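Local coordinates for protein DNA replication initiator (Cdc21/Cdc54) (Methanothermobacter thermautotrophicus, PDB 1LTL) that probably acts as an ATP-dependent MCM helicase that binds single-stranded DNA in replication, this chain being its N-terminal portion with a zinc site, at residues A[124-138]-A[166-180]. Residues are numbered along the deposited sequence; the frame is centred on the assembly and turned at random.
Sequences DEIRPRIVKAVFECR and SFRLLQDESEFLDTQ. With ZN (zinc ion), chain G.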
loop_
_atom_site.group_PDB
_atom_site.type_symbol
_atom_site.label_atom_id
_atom_site.label_comp_id
_atom_site.label_asym_id
_atom_site.label_seq_id
_atom_site.Cartn_x
_atom_site.Cartn_y
_atom_site.Cartn_z
ATOM N N ASP A 124 -5.959 37.210 33.478
ATOM C CA ASP A 124 -5.602 35.806 33.671
ATOM C C ASP A 124 -4.135 35.569 34.009
ATOM O O ASP A 124 -3.288 36.442 33.837
ATOM C CB ASP A 124 -5.964 34.976 32.433
ATOM C CG ASP A 124 -7.450 35.024 32.106
ATOM O OD1 ASP A 124 -8.280 34.636 32.962
ATOM O OD2 ASP A 124 -7.787 35.446 30.981
ATOM N N GLU A 125 -3.855 34.359 34.481
ATOM C CA GLU A 125 -2.517 33.925 34.868
ATOM C C GLU A 125 -1.575 33.939 33.670
ATOM O O GLU A 125 -1.986 33.693 32.539
ATOM C CB GLU A 125 -2.602 32.506 35.447
ATOM C CG GLU A 125 -1.272 31.891 35.921
ATOM C CD GLU A 125 -0.807 32.404 37.292
ATOM O OE1 GLU A 125 -1.515 32.149 38.304
ATOM O OE2 GLU A 125 0.268 33.062 37.350
ATOM N N ILE A 126 -0.310 34.235 33.922
ATOM C CA ILE A 126 0.660 34.246 32.849
ATOM C C ILE A 126 1.133 32.805 32.622
ATOM O O ILE A 126 1.500 32.127 33.574
ATOM C CB ILE A 126 1.868 35.119 33.206
ATOM C CG1 ILE A 126 1.404 36.545 33.531
ATOM C CG2 ILE A 126 2.886 35.076 32.092
ATOM C CD1 ILE A 126 0.820 36.694 34.969
ATOM N N ARG A 127 1.085 32.322 31.381
ATOM C CA ARG A 127 1.529 30.957 31.079
ATOM C C ARG A 127 2.450 31.029 29.885
ATOM O O ARG A 127 2.492 32.025 29.166
ATOM C CB ARG A 127 0.383 30.024 30.673
ATOM C CG ARG A 127 -0.794 29.930 31.606
ATOM C CD ARG A 127 -2.032 29.337 30.886
ATOM N NE ARG A 127 -3.303 29.712 31.535
ATOM C CZ ARG A 127 -3.747 29.236 32.704
ATOM N NH1 ARG A 127 -3.030 28.335 33.383
ATOM N NH2 ARG A 127 -4.903 29.684 33.201
ATOM N N PRO A 128 3.234 29.983 29.665
ATOM C CA PRO A 128 4.090 30.101 28.489
ATOM C C PRO A 128 3.403 29.462 27.261
ATOM O O PRO A 128 2.344 28.821 27.371
ATOM C CB PRO A 128 5.353 29.358 28.912
ATOM C CG PRO A 128 4.835 28.338 29.887
ATOM C CD PRO A 128 3.798 29.062 30.662
ATOM N N ARG A 129 3.993 29.658 26.086
ATOM C CA ARG A 129 3.465 29.066 24.875
ATOM C C ARG A 129 4.647 28.895 23.945
ATOM O O ARG A 129 5.610 29.637 24.026
ATOM C CB ARG A 129 2.411 29.963 24.227
ATOM C CG ARG A 129 2.930 30.897 23.143
ATOM C CD ARG A 129 1.771 31.414 22.331
ATOM N NE ARG A 129 2.085 32.625 21.567
ATOM C CZ ARG A 129 2.898 32.677 20.518
ATOM N NH1 ARG A 129 3.512 31.583 20.081
ATOM N NH2 ARG A 129 3.080 33.831 19.888
ATOM N N ILE A 130 4.583 27.917 23.058
ATOM C CA ILE A 130 5.692 27.704 22.161
ATOM C C ILE A 130 5.678 28.740 21.062
ATOM O O ILE A 130 4.652 28.939 20.423
ATOM C CB ILE A 130 5.626 26.308 21.539
ATOM C CG1 ILE A 130 5.623 25.267 22.653
ATOM C CG2 ILE A 130 6.779 26.102 20.590
ATOM C CD1 ILE A 130 5.592 23.858 22.192
ATOM N N VAL A 131 6.799 29.426 20.849
ATOM C CA VAL A 131 6.870 30.414 19.772
ATOM C C VAL A 131 7.606 29.801 18.620
ATOM O O VAL A 131 7.299 30.076 17.479
ATOM C CB VAL A 131 7.650 31.681 20.152
ATOM C CG1 VAL A 131 6.740 32.673 20.843
ATOM C CG2 VAL A 131 8.822 31.318 21.029
ATOM N N LYS A 132 8.604 28.984 18.919
ATOM C CA LYS A 132 9.370 28.339 17.868
ATOM C C LYS A 132 9.356 26.860 18.163
ATOM O O LYS A 132 10.070 26.397 19.040
ATOM C CB LYS A 132 10.807 28.870 17.859
ATOM C CG LYS A 132 11.648 28.409 16.667
ATOM C CD LYS A 132 13.058 29.034 16.679
ATOM C CE LYS A 132 13.009 30.585 16.609
ATOM N NZ LYS A 132 14.331 31.275 16.891
ATOM N N ALA A 133 8.504 26.130 17.450
ATOM C CA ALA A 133 8.380 24.690 17.634
ATOM C C ALA A 133 9.379 23.968 16.759
ATOM O O ALA A 133 9.563 24.295 15.591
ATOM C CB ALA A 133 6.989 24.237 17.292
ATOM N N VAL A 134 10.039 22.981 17.330
ATOM C CA VAL A 134 10.999 22.225 16.562
ATOM C C VAL A 134 10.432 20.847 16.283
ATOM O O VAL A 134 9.984 20.163 17.196
ATOM C CB VAL A 134 12.320 22.106 17.316
ATOM C CG1 VAL A 134 13.243 21.152 16.599
ATOM C CG2 VAL A 134 12.947 23.476 17.430
ATOM N N PHE A 135 10.429 20.438 15.025
ATOM C CA PHE A 135 9.893 19.132 14.713
ATOM C C PHE A 135 10.943 18.189 14.160
ATOM O O PHE A 135 11.929 18.603 13.534
ATOM C CB PHE A 135 8.772 19.218 13.682
ATOM C CG PHE A 135 7.610 20.073 14.093
ATOM C CD1 PHE A 135 7.648 21.441 13.925
ATOM C CD2 PHE A 135 6.456 19.498 14.600
ATOM C CE1 PHE A 135 6.563 22.217 14.259
ATOM C CE2 PHE A 135 5.365 20.272 14.935
ATOM C CZ PHE A 135 5.420 21.628 14.763
ATOM N N GLU A 136 10.717 16.903 14.408
ATOM C CA GLU A 136 11.581 15.861 13.893
ATOM C C GLU A 136 10.781 15.230 12.761
ATOM O O GLU A 136 9.654 14.777 12.946
ATOM C CB GLU A 136 11.854 14.808 14.951
ATOM C CG GLU A 136 12.675 13.630 14.460
ATOM C CD GLU A 136 12.632 12.457 15.438
ATOM O OE1 GLU A 136 11.596 11.738 15.499
ATOM O OE2 GLU A 136 13.639 12.259 16.164
ATOM N N CYS A 137 11.357 15.241 11.575
ATOM C CA CYS A 137 10.708 14.643 10.438
ATOM C C CYS A 137 10.769 13.120 10.591
ATOM O O CYS A 137 11.845 12.552 10.697
ATOM C CB CYS A 137 11.415 15.049 9.163
ATOM S SG CYS A 137 10.746 14.158 7.774
ATOM N N ARG A 138 9.618 12.461 10.589
ATOM C CA ARG A 138 9.584 11.025 10.745
ATOM C C ARG A 138 10.103 10.289 9.538
ATOM O O ARG A 138 10.259 9.079 9.560
ATOM C CB ARG A 138 8.169 10.582 11.092
ATOM C CG ARG A 138 7.744 11.178 12.405
ATOM C CD ARG A 138 6.417 10.669 12.884
ATOM N NE ARG A 138 6.490 10.379 14.312
ATOM C CZ ARG A 138 5.470 10.496 15.162
ATOM N NH1 ARG A 138 4.277 10.908 14.721
ATOM N NH2 ARG A 138 5.641 10.193 16.454
ATOM N N SER A 166 5.129 13.714 7.564
ATOM C CA SER A 166 4.771 13.415 8.931
ATOM C C SER A 166 5.857 13.885 9.905
ATOM O O SER A 166 7.028 13.588 9.720
ATOM C CB SER A 166 4.529 11.914 9.031
ATOM O OG SER A 166 4.364 11.513 10.378
ATOM N N PHE A 167 5.464 14.623 10.936
ATOM C CA PHE A 167 6.418 15.138 11.896
ATOM C C PHE A 167 6.055 14.867 13.338
ATOM O O PHE A 167 4.894 14.638 13.665
ATOM C CB PHE A 167 6.580 16.643 11.727
ATOM C CG PHE A 167 6.934 17.051 10.347
ATOM C CD1 PHE A 167 5.963 17.160 9.376
ATOM C CD2 PHE A 167 8.249 17.277 10.001
ATOM C CE1 PHE A 167 6.296 17.470 8.088
ATOM C CE2 PHE A 167 8.586 17.589 8.698
ATOM C CZ PHE A 167 7.610 17.688 7.746
ATOM N N ARG A 168 7.073 14.907 14.194
ATOM C CA ARG A 168 6.915 14.700 15.623
ATOM C C ARG A 168 7.486 15.935 16.304
ATOM O O ARG A 168 8.614 16.348 16.023
ATOM C CB ARG A 168 7.687 13.466 16.077
ATOM C CG ARG A 168 7.468 13.118 17.536
ATOM C CD ARG A 168 8.765 12.755 18.236
ATOM N NE ARG A 168 9.079 11.340 18.097
ATOM C CZ ARG A 168 10.204 10.774 18.538
ATOM N NH1 ARG A 168 11.146 11.499 19.152
ATOM N NH2 ARG A 168 10.388 9.471 18.369
ATOM N N LEU A 169 6.710 16.528 17.202
ATOM C CA LEU A 169 7.153 17.729 17.896
ATOM C C LEU A 169 8.141 17.412 18.982
ATOM O O LEU A 169 7.893 16.542 19.794
ATOM C CB LEU A 169 5.957 18.437 18.514
ATOM C CG LEU A 169 6.259 19.619 19.416
ATOM C CD1 LEU A 169 6.999 20.705 18.661
ATOM C CD2 LEU A 169 4.968 20.145 19.953
ATOM N N LEU A 170 9.255 18.125 19.020
ATOM C CA LEU A 170 10.244 17.887 20.073
ATOM C C LEU A 170 10.166 19.013 21.084
ATOM O O LEU A 170 10.882 19.992 20.950
ATOM C CB LEU A 170 11.652 17.829 19.482
ATOM C CG LEU A 170 11.842 16.784 18.392
ATOM C CD1 LEU A 170 13.256 16.789 17.898
ATOM C CD2 LEU A 170 11.456 15.427 18.932
ATOM N N GLN A 171 9.314 18.879 22.100
ATOM C CA GLN A 171 9.176 19.955 23.078
ATOM C C GLN A 171 10.466 20.444 23.718
ATOM O O GLN A 171 10.670 21.648 23.843
ATOM C CB GLN A 171 8.208 19.577 24.190
ATOM C CG GLN A 171 7.986 20.715 25.168
ATOM C CD GLN A 171 7.001 20.366 26.275
ATOM O OE1 GLN A 171 5.898 19.879 26.012
ATOM N NE2 GLN A 171 7.389 20.630 27.523
ATOM N N ASP A 172 11.334 19.522 24.125
ATOM C CA ASP A 172 12.585 19.903 24.767
ATOM C C ASP A 172 13.510 20.742 23.913
ATOM O O ASP A 172 14.500 21.278 24.411
ATOM C CB ASP A 172 13.344 18.673 25.250
ATOM C CG ASP A 172 12.583 17.907 26.312
ATOM O OD1 ASP A 172 11.729 18.531 27.006
ATOM O OD2 ASP A 172 12.848 16.680 26.465
ATOM N N GLU A 173 13.208 20.868 22.630
ATOM C CA GLU A 173 14.069 21.662 21.782
ATOM C C GLU A 173 13.383 22.912 21.306
ATOM O O GLU A 173 13.963 23.714 20.575
ATOM C CB GLU A 173 14.545 20.847 20.599
ATOM C CG GLU A 173 15.504 19.760 21.006
ATOM C CD GLU A 173 16.158 19.096 19.820
ATOM O OE1 GLU A 173 16.673 19.832 18.939
ATOM O OE2 GLU A 173 16.175 17.842 19.770
ATOM N N SER A 174 12.149 23.091 21.751
ATOM C CA SER A 174 11.381 24.243 21.358
ATOM C C SER A 174 11.556 25.435 22.296
ATOM O O SER A 174 11.904 25.268 23.462
ATOM C CB SER A 174 9.922 23.827 21.251
ATOM O OG SER A 174 9.796 22.830 20.260
ATOM N N GLU A 175 11.330 26.637 21.772
ATOM C CA GLU A 175 11.460 27.860 22.559
ATOM C C GLU A 175 10.106 28.362 23.012
ATOM O O GLU A 175 9.162 28.406 22.236
ATOM C CB GLU A 175 12.171 28.940 21.736
ATOM C CG GLU A 175 13.679 28.713 21.541
ATOM C CD GLU A 175 14.289 29.641 20.486
ATOM O OE1 GLU A 175 13.961 30.859 20.472
ATOM O OE2 GLU A 175 15.113 29.153 19.670
ATOM N N PHE A 176 10.018 28.731 24.280
ATOM C CA PHE A 176 8.776 29.223 24.834
ATOM C C PHE A 176 8.745 30.732 24.939
ATOM O O PHE A 176 9.707 31.413 24.608
ATOM C CB PHE A 176 8.519 28.604 26.203
ATOM C CG PHE A 176 8.177 27.153 26.144
ATOM C CD1 PHE A 176 9.123 26.214 25.769
ATOM C CD2 PHE A 176 6.883 26.723 26.407
ATOM C CE1 PHE A 176 8.791 24.871 25.654
ATOM C CE2 PHE A 176 6.542 25.371 26.292
ATOM C CZ PHE A 176 7.500 24.449 25.916
ATOM N N LEU A 177 7.639 31.251 25.443
ATOM C CA LEU A 177 7.478 32.685 25.533
ATOM C C LEU A 177 6.272 33.008 26.398
ATOM O O LEU A 177 5.246 32.349 26.293
ATOM C CB LEU A 177 7.324 33.201 24.118
ATOM C CG LEU A 177 6.726 34.562 23.859
ATOM C CD1 LEU A 177 7.614 35.280 22.855
ATOM C CD2 LEU A 177 5.304 34.402 23.339
ATOM N N ASP A 178 6.369 34.005 27.269
ATOM C CA ASP A 178 5.230 34.281 28.140
ATOM C C ASP A 178 4.051 34.950 27.449
ATOM O O ASP A 178 4.209 35.881 26.666
ATOM C CB ASP A 178 5.680 35.094 29.348
ATOM C CG ASP A 178 6.645 34.330 30.230
ATOM O OD1 ASP A 178 6.277 33.223 30.723
ATOM O OD2 ASP A 178 7.777 34.845 30.431
ATOM N N THR A 179 2.861 34.462 27.765
ATOM C CA THR A 179 1.630 34.960 27.169
ATOM C C THR A 179 0.590 35.232 28.256
ATOM O O THR A 179 0.619 34.623 29.318
ATOM C CB THR A 179 1.071 33.914 26.165
ATOM O OG1 THR A 179 0.353 34.581 25.119
ATOM C CG2 THR A 179 0.138 32.923 26.875
ATOM N N GLN A 180 -0.326 36.151 28.007
ATOM C CA GLN A 180 -1.325 36.448 29.015
ATOM C C GLN A 180 -2.614 36.946 28.420
ATOM O O GLN A 180 -2.615 37.624 27.393
ATOM C CB GLN A 180 -0.804 37.473 29.997
ATOM C CG GLN A 180 -1.839 37.913 30.982
ATOM C CD GLN A 180 -1.247 38.857 31.973
ATOM O OE1 GLN A 180 -0.237 39.506 31.689
ATOM N NE2 GLN A 180 -1.859 38.955 33.142
HETATM ZN ZN ZN G . 12.453 14.523 6.097
#
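Glu-136 and Arg-168 run side by side from a hydrogen-bonded antiparallel pair, and Glu-136 OE1 comes to lie over the centre of the Arg-168 guanidinium face. The ion pair is long, OE1 to NE 3.6 Å, and rests on charge alone, since no N-H points at the oxygen; the carboxylate and guanidinium planes are 47° apart. Arg-138 NH2 comes to the edge of the same guanidinium, 4.0 Å from Arg-168 NE, a meeting of like charges, while the Arg-138 guanidinium lays one face over Arg-168 CB. A leucine in place of Arg-168 would probably leave Glu-136 OE1 without the positive charge that faces it.

Beyond this pair, Phe-167 lies obliquely beside Cys-137, its CE2 3.8 Å from Cys-137 CB. With SG anti to the backbone N (chi1 173°), Cys-137 binds zinc at 2.4 Å, together with Cys-140, Cys-159 and Cys-162. Leu-169 CD1 sits over the Phe-135 ring face, 4.3 Å from its centroid. Between the two strand pairings, Ser-174 OG accepts Val-134 N at 2.9 Å and donates to Leu-170 O, tying the turn after Leu-170 to the strand.

Val-131 and Lys-132 both face Glu-175 in a classic beta bulge, where Lys-132 NZ also forms a salt bridge with Glu-175 OE2 (3.6 Å). Past it, Ile-130 CG1 packs over one face of Phe-176, whose ring meets Phe-235 of the second subunit edge-to-face. Arg-129 lies alongside Leu-177 and reaches Glu-205, which also bonds Thr-179 OG1. Paired backbone bonds between Arg-127 and Thr-179 continue the antiparallel pairing within the MCM OB domain, whose long strand 113-137 ends at a Cys4 zinc site built on two CxxC pairs.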